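Bacterial transferase hexapeptide (Three repeats) family protein (Acinetobacter baumannii, PDB 4M9C) probably acetylates a UDP-linked amino sugar in the biosynthesis of UDP-N,N'-diacetylbacillosamine. Local coordinates at residues 157-162 / 178-183. Residues are numbered along the deposited sequence; the frame is centred on the assembly and turned at random.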
# COMPACT_ATOMS: atom_id res chain seq x y z
N ASN A 157 -15.95 -4.89 9.98
CA ASN A 157 -16.86 -5.84 10.58
C ASN A 157 -16.51 -7.28 10.24
O ASN A 157 -17.37 -8.07 9.83
CB ASN A 157 -18.32 -5.54 10.20
CG ASN A 157 -18.89 -4.37 10.99
OD1 ASN A 157 -19.06 -4.44 12.21
ND2 ASN A 157 -19.18 -3.29 10.29
N ILE A 158 -15.24 -7.62 10.41
CA ILE A 158 -14.78 -8.97 10.17
C ILE A 158 -14.24 -9.53 11.48
O ILE A 158 -13.57 -8.83 12.23
CB ILE A 158 -13.69 -8.97 9.08
CG1 ILE A 158 -14.31 -8.55 7.74
CG2 ILE A 158 -13.01 -10.35 8.98
CD1 ILE A 158 -13.30 -8.22 6.66
N HIS A 159 -14.57 -10.78 11.77
CA HIS A 159 -14.02 -11.45 12.94
C HIS A 159 -13.12 -12.58 12.45
O HIS A 159 -13.57 -13.51 11.77
CB HIS A 159 -15.13 -12.00 13.85
CG HIS A 159 -16.04 -10.93 14.40
ND1 HIS A 159 -17.08 -11.21 15.26
CD2 HIS A 159 -16.06 -9.59 14.21
CE1 HIS A 159 -17.70 -10.09 15.58
NE2 HIS A 159 -17.10 -9.09 14.96
N ILE A 160 -11.83 -12.46 12.75
CA ILE A 160 -10.85 -13.46 12.35
C ILE A 160 -10.42 -14.21 13.60
O ILE A 160 -9.83 -13.63 14.50
CB ILE A 160 -9.64 -12.80 11.67
CG1 ILE A 160 -10.09 -12.08 10.39
CG2 ILE A 160 -8.57 -13.83 11.34
CD1 ILE A 160 -9.00 -11.35 9.66
N GLU A 161 -10.75 -15.49 13.67
CA GLU A 161 -10.54 -16.25 14.90
C GLU A 161 -9.12 -16.79 15.02
O GLU A 161 -8.33 -16.67 14.08
CB GLU A 161 -11.60 -17.36 15.01
CG GLU A 161 -13.01 -16.78 15.15
CD GLU A 161 -14.09 -17.83 15.02
OE1 GLU A 161 -13.77 -19.00 14.72
OE2 GLU A 161 -15.28 -17.49 15.23
N ASP A 162 -8.79 -17.36 16.18
CA ASP A 162 -7.43 -17.84 16.46
C ASP A 162 -6.75 -18.58 15.32
O ASP A 162 -7.38 -19.36 14.61
CB ASP A 162 -7.44 -18.76 17.69
CG ASP A 162 -7.79 -18.03 18.97
OD1 ASP A 162 -7.77 -18.69 20.04
OD2 ASP A 162 -8.06 -16.81 18.93
N ASP A 178 -24.56 -6.35 12.26
CA ASP A 178 -25.41 -7.49 12.62
C ASP A 178 -24.82 -8.82 12.18
O ASP A 178 -24.93 -9.82 12.90
CB ASP A 178 -26.81 -7.34 12.02
CG ASP A 178 -27.68 -6.38 12.81
OD1 ASP A 178 -27.26 -5.96 13.92
OD2 ASP A 178 -28.79 -6.05 12.32
N LYS A 179 -24.21 -8.85 11.00
CA LYS A 179 -23.65 -10.09 10.47
C LYS A 179 -22.19 -9.91 10.09
O LYS A 179 -21.87 -9.63 8.93
CB LYS A 179 -24.47 -10.59 9.27
CG LYS A 179 -25.97 -10.71 9.54
CD LYS A 179 -26.71 -11.27 8.34
N PRO A 180 -21.29 -10.04 11.07
CA PRO A 180 -19.87 -9.98 10.75
C PRO A 180 -19.48 -11.10 9.79
O PRO A 180 -20.09 -12.17 9.83
CB PRO A 180 -19.20 -10.22 12.10
CG PRO A 180 -20.23 -10.89 12.93
CD PRO A 180 -21.52 -10.30 12.50
N LEU A 181 -18.51 -10.85 8.92
CA LEU A 181 -17.93 -11.93 8.13
C LEU A 181 -16.89 -12.63 9.01
O LEU A 181 -16.04 -11.99 9.64
CB LEU A 181 -17.30 -11.39 6.85
CG LEU A 181 -16.87 -12.47 5.86
CD1 LEU A 181 -16.78 -11.95 4.44
CD2 LEU A 181 -15.54 -13.11 6.28
N ILE A 182 -16.96 -13.95 9.07
CA ILE A 182 -16.10 -14.71 9.97
C ILE A 182 -15.09 -15.56 9.21
O ILE A 182 -15.45 -16.29 8.28
CB ILE A 182 -16.92 -15.62 10.89
CG1 ILE A 182 -17.90 -14.78 11.73
CG2 ILE A 182 -16.01 -16.44 11.79
CD1 ILE A 182 -18.91 -15.62 12.48
N ILE A 183 -13.83 -15.44 9.60
CA ILE A 183 -12.77 -16.32 9.16
C ILE A 183 -12.53 -17.30 10.31
O ILE A 183 -12.09 -16.90 11.38
CB ILE A 183 -11.47 -15.55 8.89
CG1 ILE A 183 -11.69 -14.48 7.82
CG2 ILE A 183 -10.36 -16.50 8.45
CD1 ILE A 183 -12.28 -15.03 6.52
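Two successive coils of the left-handed beta-helix stack here, strand 158-160 against strand 181-183. The strands run parallel, with 4.8 Å between their axes. Four backbone hydrogen bonds join the two segments, the first and last of them from residues flanking strand 158-160. Leu181 N binds Asn157 O at 3.1 Å, the most bent of the four at 146°. His159 uses both its backbone N and O: its N binds Leu181 O at 2.9 Å, and its O accepts a hydrogen bond from Ile183 N. Glu161 N closes the set on Ile183 O, almost straight at 175°. Ile158, Ile160, Leu181 and Ile183 share the buried face. Ile160 and Ile183 lie side by side and point the same way, with CG1 of Ile160 3.9 Å from CG1 of Ile183. Ile158 and Leu181 both also touch Ile172 on strand 171-172, another wall of the helix. His159 and Ile182 project from the other face. With CG of His159 anti to the carbonyl carbon (chi1 -61°), its ring lies beside Pro180, whose CB sits over the ring centre, 3.7 Å from the centroid, a CH-pi contact. Glu161 reaches across obliquely on an extended chain, and its OE2 lies 3.7 Å from CG2 of Ile182. On its far side, strand 158-160 bonds through its backbone to Val141 and Gly143 of the preceding coil. Such in-register parallel stacking, with aliphatic residues lining the interior, is characteristic of the left-handed beta-helix of hexapeptide-repeat acyltransferases.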